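PDB 2E0I: 432aa long hypothetical deoxyribodipyrimidine photolyase, which probably repairs UV-damaged DNA by light-driven splitting of cyclobutane pyrimidine dimers, using FAD as catalytic cofactor and a second FAD as a likely light-harvesting antenna. Local coordinates for residues Y280-P292 with G406-V418. Sequence-based numbering, arbitrary orientation.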
loop_
_atom_site.group_PDB
_atom_site.type_symbol
_atom_site.label_atom_id
_atom_site.label_comp_id
_atom_site.label_asym_id
_atom_site.label_seq_id
_atom_site.Cartn_x
_atom_site.Cartn_y
_atom_site.Cartn_z
ATOM N N TYR A 280 22.650 7.577 -10.736
ATOM C CA TYR A 280 22.515 7.185 -9.337
ATOM C C TYR A 280 21.197 6.437 -9.140
ATOM O O TYR A 280 21.151 5.401 -8.489
ATOM C CB TYR A 280 22.515 8.406 -8.414
ATOM C CG TYR A 280 23.787 9.219 -8.382
ATOM C CD1 TYR A 280 25.031 8.628 -8.596
ATOM C CD2 TYR A 280 23.749 10.577 -8.073
ATOM C CE1 TYR A 280 26.209 9.374 -8.497
ATOM C CE2 TYR A 280 24.918 11.329 -7.969
ATOM C CZ TYR A 280 26.145 10.723 -8.181
ATOM O OH TYR A 280 27.307 11.461 -8.056
ATOM N N PHE A 281 20.128 6.989 -9.704
ATOM C CA PHE A 281 18.802 6.399 -9.608
ATOM C C PHE A 281 18.783 4.947 -10.071
ATOM O O PHE A 281 18.112 4.100 -9.482
ATOM C CB PHE A 281 17.812 7.202 -10.452
ATOM C CG PHE A 281 16.404 6.680 -10.392
ATOM C CD1 PHE A 281 15.765 6.505 -9.172
ATOM C CD2 PHE A 281 15.721 6.359 -11.548
ATOM C CE1 PHE A 281 14.466 6.013 -9.111
ATOM C CE2 PHE A 281 14.424 5.870 -11.493
ATOM C CZ PHE A 281 13.799 5.696 -10.274
ATOM N N GLU A 282 19.516 4.667 -11.141
ATOM C CA GLU A 282 19.574 3.324 -11.688
ATOM C C GLU A 282 20.296 2.406 -10.711
ATOM O O GLU A 282 19.933 1.237 -10.557
ATOM C CB GLU A 282 20.296 3.344 -13.025
ATOM C CG GLU A 282 20.060 2.105 -13.861
ATOM C CD GLU A 282 18.826 2.210 -14.752
ATOM O OE1 GLU A 282 17.746 2.595 -14.242
ATOM O OE2 GLU A 282 18.939 1.898 -15.967
ATOM N N ALA A 283 21.315 2.949 -10.048
ATOM C CA ALA A 283 22.096 2.204 -9.069
ATOM C C ALA A 283 21.234 1.888 -7.848
ATOM O O ALA A 283 21.331 0.809 -7.262
ATOM C CB ALA A 283 23.299 3.011 -8.654
ATOM N N TRP A 284 20.386 2.841 -7.472
ATOM C CA TRP A 284 19.487 2.695 -6.332
ATOM C C TRP A 284 18.460 1.582 -6.579
ATOM O O TRP A 284 18.214 0.756 -5.708
ATOM C CB TRP A 284 18.771 4.024 -6.086
ATOM C CG TRP A 284 17.791 4.023 -4.959
ATOM C CD1 TRP A 284 18.069 4.090 -3.624
ATOM C CD2 TRP A 284 16.368 3.970 -5.069
ATOM N NE1 TRP A 284 16.908 4.087 -2.898
ATOM C CE2 TRP A 284 15.846 4.014 -3.759
ATOM C CE3 TRP A 284 15.481 3.888 -6.151
ATOM C CZ2 TRP A 284 14.472 3.983 -3.497
ATOM C CZ3 TRP A 284 14.118 3.856 -5.892
ATOM C CH2 TRP A 284 13.625 3.904 -4.572
ATOM N N LYS A 285 17.865 1.554 -7.766
ATOM C CA LYS A 285 16.874 0.533 -8.070
ATOM C C LYS A 285 17.479 -0.857 -8.109
ATOM O O LYS A 285 16.803 -1.834 -7.807
ATOM C CB LYS A 285 16.185 0.818 -9.404
ATOM C CG LYS A 285 15.321 2.056 -9.403
ATOM C CD LYS A 285 14.652 2.299 -10.749
ATOM C CE LYS A 285 15.672 2.570 -11.828
ATOM N NZ LYS A 285 15.038 2.770 -13.156
ATOM N N GLU A 286 18.750 -0.955 -8.474
ATOM C CA GLU A 286 19.402 -2.254 -8.568
ATOM C C GLU A 286 20.057 -2.702 -7.282
ATOM O O GLU A 286 20.471 -3.849 -7.164
ATOM C CB GLU A 286 20.459 -2.223 -9.659
ATOM C CG GLU A 286 19.907 -2.138 -11.067
ATOM C CD GLU A 286 20.929 -1.579 -12.056
ATOM O OE1 GLU A 286 22.158 -1.710 -11.792
ATOM O OE2 GLU A 286 20.496 -1.015 -13.095
ATOM N N GLY A 287 20.159 -1.803 -6.315
ATOM C CA GLY A 287 20.806 -2.167 -5.074
ATOM C C GLY A 287 22.299 -2.302 -5.306
ATOM O O GLY A 287 22.944 -3.175 -4.724
ATOM N N ARG A 288 22.838 -1.448 -6.177
ATOM C CA ARG A 288 24.265 -1.427 -6.501
ATOM C C ARG A 288 24.828 -0.108 -5.996
ATOM O O ARG A 288 25.718 0.479 -6.607
ATOM C CB ARG A 288 24.506 -1.523 -8.011
ATOM C CG ARG A 288 23.705 -2.596 -8.720
ATOM C CD ARG A 288 24.569 -3.475 -9.633
ATOM N NE ARG A 288 25.344 -4.460 -8.878
ATOM C CZ ARG A 288 26.599 -4.284 -8.475
ATOM N NH1 ARG A 288 27.237 -3.154 -8.762
ATOM N NH2 ARG A 288 27.207 -5.236 -7.769
ATOM N N THR A 289 24.265 0.375 -4.900
ATOM C CA THR A 289 24.742 1.590 -4.278
ATOM C C THR A 289 25.892 1.039 -3.442
ATOM O O THR A 289 26.021 -0.175 -3.312
ATOM C CB THR A 289 23.670 2.195 -3.362
ATOM O OG1 THR A 289 24.008 3.552 -3.082
ATOM C CG2 THR A 289 23.592 1.451 -2.037
ATOM N N GLY A 290 26.733 1.879 -2.862
ATOM C CA GLY A 290 27.821 1.299 -2.088
ATOM C C GLY A 290 27.529 0.917 -0.645
ATOM O O GLY A 290 28.408 0.419 0.050
ATOM N N TYR A 291 26.297 1.138 -0.208
ATOM C CA TYR A 291 25.882 0.872 1.164
ATOM C C TYR A 291 25.104 -0.426 1.345
ATOM O O TYR A 291 23.970 -0.548 0.885
ATOM C CB TYR A 291 25.023 2.029 1.655
ATOM C CG TYR A 291 25.684 3.375 1.517
ATOM C CD1 TYR A 291 26.107 3.847 0.273
ATOM C CD2 TYR A 291 25.906 4.172 2.631
ATOM C CE1 TYR A 291 26.734 5.079 0.143
ATOM C CE2 TYR A 291 26.535 5.407 2.513
ATOM C CZ TYR A 291 26.946 5.851 1.266
ATOM O OH TYR A 291 27.574 7.064 1.143
ATOM N N PRO A 292 25.695 -1.400 2.050
ATOM C CA PRO A 292 25.100 -2.715 2.321
ATOM C C PRO A 292 23.621 -2.758 2.726
ATOM O O PRO A 292 22.835 -3.488 2.123
ATOM C CB PRO A 292 26.029 -3.286 3.391
ATOM C CG PRO A 292 27.355 -2.789 2.917
ATOM C CD PRO A 292 27.056 -1.330 2.607
ATOM N N GLY A 406 33.438 -7.689 -6.471
ATOM C CA GLY A 406 32.066 -7.744 -6.942
ATOM C C GLY A 406 31.086 -6.799 -6.281
ATOM O O GLY A 406 29.944 -6.688 -6.719
ATOM N N TYR A 407 31.511 -6.116 -5.227
ATOM C CA TYR A 407 30.623 -5.186 -4.552
ATOM C C TYR A 407 31.130 -3.768 -4.738
ATOM O O TYR A 407 32.184 -3.407 -4.236
ATOM C CB TYR A 407 30.530 -5.514 -3.065
ATOM C CG TYR A 407 29.528 -4.667 -2.328
ATOM C CD1 TYR A 407 28.171 -4.747 -2.619
ATOM C CD2 TYR A 407 29.935 -3.789 -1.341
ATOM C CE1 TYR A 407 27.246 -3.971 -1.938
ATOM C CE2 TYR A 407 29.025 -3.007 -0.655
ATOM C CZ TYR A 407 27.683 -3.100 -0.955
ATOM O OH TYR A 407 26.791 -2.315 -0.264
ATOM N N PRO A 408 30.370 -2.941 -5.461
ATOM C CA PRO A 408 30.764 -1.557 -5.708
ATOM C C PRO A 408 30.983 -0.823 -4.408
ATOM O O PRO A 408 30.289 -1.073 -3.423
ATOM C CB PRO A 408 29.579 -0.997 -6.475
ATOM C CG PRO A 408 28.441 -1.716 -5.850
ATOM C CD PRO A 408 28.954 -3.138 -5.813
ATOM N N SER A 409 31.957 0.077 -4.400
ATOM C CA SER A 409 32.233 0.859 -3.207
ATOM C C SER A 409 31.241 2.015 -3.225
ATOM O O SER A 409 30.678 2.341 -4.274
ATOM C CB SER A 409 33.671 1.379 -3.229
ATOM O OG SER A 409 33.934 2.051 -4.443
ATOM N N PRO A 410 30.998 2.638 -2.066
ATOM C CA PRO A 410 30.054 3.756 -2.003
ATOM C C PRO A 410 30.076 4.653 -3.238
ATOM O O PRO A 410 31.124 5.153 -3.622
ATOM C CB PRO A 410 30.459 4.485 -0.713
ATOM C CG PRO A 410 31.798 3.865 -0.319
ATOM C CD PRO A 410 31.671 2.456 -0.774
ATOM N N ILE A 411 28.919 4.839 -3.869
ATOM C CA ILE A 411 28.831 5.674 -5.067
ATOM C C ILE A 411 28.801 7.168 -4.764
ATOM O O ILE A 411 28.714 7.975 -5.679
ATOM C CB ILE A 411 27.585 5.335 -5.923
ATOM C CG1 ILE A 411 26.307 5.628 -5.130
ATOM C CG2 ILE A 411 27.643 3.882 -6.362
ATOM C CD1 ILE A 411 25.053 5.684 -5.980
ATOM N N VAL A 412 28.865 7.522 -3.482
ATOM C CA VAL A 412 28.870 8.919 -3.032
ATOM C C VAL A 412 29.118 8.935 -1.531
ATOM O O VAL A 412 28.949 7.916 -0.866
ATOM C CB VAL A 412 27.505 9.633 -3.263
ATOM C CG1 VAL A 412 27.321 10.024 -4.711
ATOM C CG2 VAL A 412 26.381 8.733 -2.826
ATOM N N ASN A 413 29.537 10.083 -1.001
ATOM C CA ASN A 413 29.737 10.226 0.437
ATOM C C ASN A 413 28.440 10.848 0.937
ATOM O O ASN A 413 28.149 12.003 0.635
ATOM C CB ASN A 413 30.891 11.179 0.760
ATOM C CG ASN A 413 30.915 11.593 2.249
ATOM O OD1 ASN A 413 31.426 12.663 2.609
ATOM N ND2 ASN A 413 30.361 10.735 3.114
ATOM N N TRP A 414 27.666 10.095 1.706
ATOM C CA TRP A 414 26.393 10.598 2.194
ATOM C C TRP A 414 26.482 11.917 2.965
ATOM O O TRP A 414 25.670 12.811 2.759
ATOM C CB TRP A 414 25.708 9.544 3.064
ATOM C CG TRP A 414 26.311 9.421 4.417
ATOM C CD1 TRP A 414 27.461 8.766 4.749
ATOM C CD2 TRP A 414 25.832 10.031 5.621
ATOM N NE1 TRP A 414 27.728 8.932 6.085
ATOM C CE2 TRP A 414 26.744 9.704 6.645
ATOM C CE3 TRP A 414 24.719 10.824 5.930
ATOM C CZ2 TRP A 414 26.581 10.143 7.962
ATOM C CZ3 TRP A 414 24.556 11.259 7.236
ATOM C CH2 TRP A 414 25.484 10.917 8.237
ATOM N N LEU A 415 27.473 12.050 3.839
ATOM C CA LEU A 415 27.602 13.256 4.642
ATOM C C LEU A 415 27.675 14.546 3.827
ATOM O O LEU A 415 26.925 15.483 4.091
ATOM C CB LEU A 415 28.812 13.138 5.572
ATOM C CG LEU A 415 28.788 13.997 6.847
ATOM C CD1 LEU A 415 29.015 15.446 6.497
ATOM C CD2 LEU A 415 27.460 13.825 7.573
ATOM N N GLU A 416 28.567 14.605 2.842
ATOM C CA GLU A 416 28.689 15.804 2.011
ATOM C C GLU A 416 27.385 16.071 1.268
ATOM O O GLU A 416 26.906 17.205 1.213
ATOM C CB GLU A 416 29.799 15.643 0.979
ATOM C CG GLU A 416 31.185 15.412 1.545
ATOM C CD GLU A 416 32.216 15.131 0.446
ATOM O OE1 GLU A 416 32.012 14.173 -0.343
ATOM O OE2 GLU A 416 33.227 15.868 0.366
ATOM N N ARG A 417 26.824 15.018 0.684
ATOM C CA ARG A 417 25.575 15.119 -0.062
ATOM C C ARG A 417 24.439 15.662 0.806
ATOM O O ARG A 417 23.807 16.650 0.457
ATOM C CB ARG A 417 25.163 13.745 -0.609
ATOM C CG ARG A 417 26.194 13.040 -1.489
ATOM C CD ARG A 417 26.337 13.676 -2.855
ATOM N NE ARG A 417 25.061 13.773 -3.553
ATOM C CZ ARG A 417 24.938 13.844 -4.878
ATOM N NH1 ARG A 417 26.021 13.821 -5.648
ATOM N NH2 ARG A 417 23.735 13.950 -5.434
ATOM N N VAL A 418 24.183 15.005 1.937
ATOM C CA VAL A 418 23.111 15.419 2.838
ATOM C C VAL A 418 23.214 16.892 3.195
ATOM O O VAL A 418 22.198 17.574 3.306
ATOM C CB VAL A 418 23.105 14.601 4.152
ATOM C CG1 VAL A 418 21.970 15.072 5.042
ATOM C CG2 VAL A 418 22.933 13.126 3.857
HETATM O O HOH W 1 29.299 13.268 -6.348
#
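Tyr291 reaches across to the 406-418 segment and meets it where the chain enters its last helix. The contact lies in the helical FAD-binding domain of the photolyase fold. It joins the Schellman turn at Gly287, which ends helix 278-286, and the loop after it to the loop leading into helix 414-427. Tyr291 itself is the N-cap of helix 292-304. CB points away from 406-418; with CG anti to the carbonyl carbon (chi1 -54°), the ring swings back so that its far edge meets that segment. CE1 touches Pro410 CB at 3.9 Å. CE2 lies 4.1 Å from Trp414 CD1. At the tip, Tyr291 OH donates to Val412 O at 2.6 Å, and the donor is tilted 33° from the carbonyl plane. The same OH accepts Trp414 N at 3.1 Å. One hydroxyl therefore serves two backbone groups at the start of the final helix. A phenylalanine here would probably leave Val412 O and Trp414 N without this shared partner. Phe318 and Trp368 also pack against the ring. The two backbones come nearest each other at Gly290 and Pro410. Tyr407 OH contacts the ring of Pro292 and bonds to Asp295. Arg288 NH2 makes a weak bond to Gly406 O; its salt bridge is with Glu387. Ile411 CD1 fits between Thr289 OG1 and the ring of Tyr280. Arg417 is paired with Glu275, and its guanidinium plane stands 80° from the Tyr280 ring, with NH1 3.6 Å from CE2 of that ring.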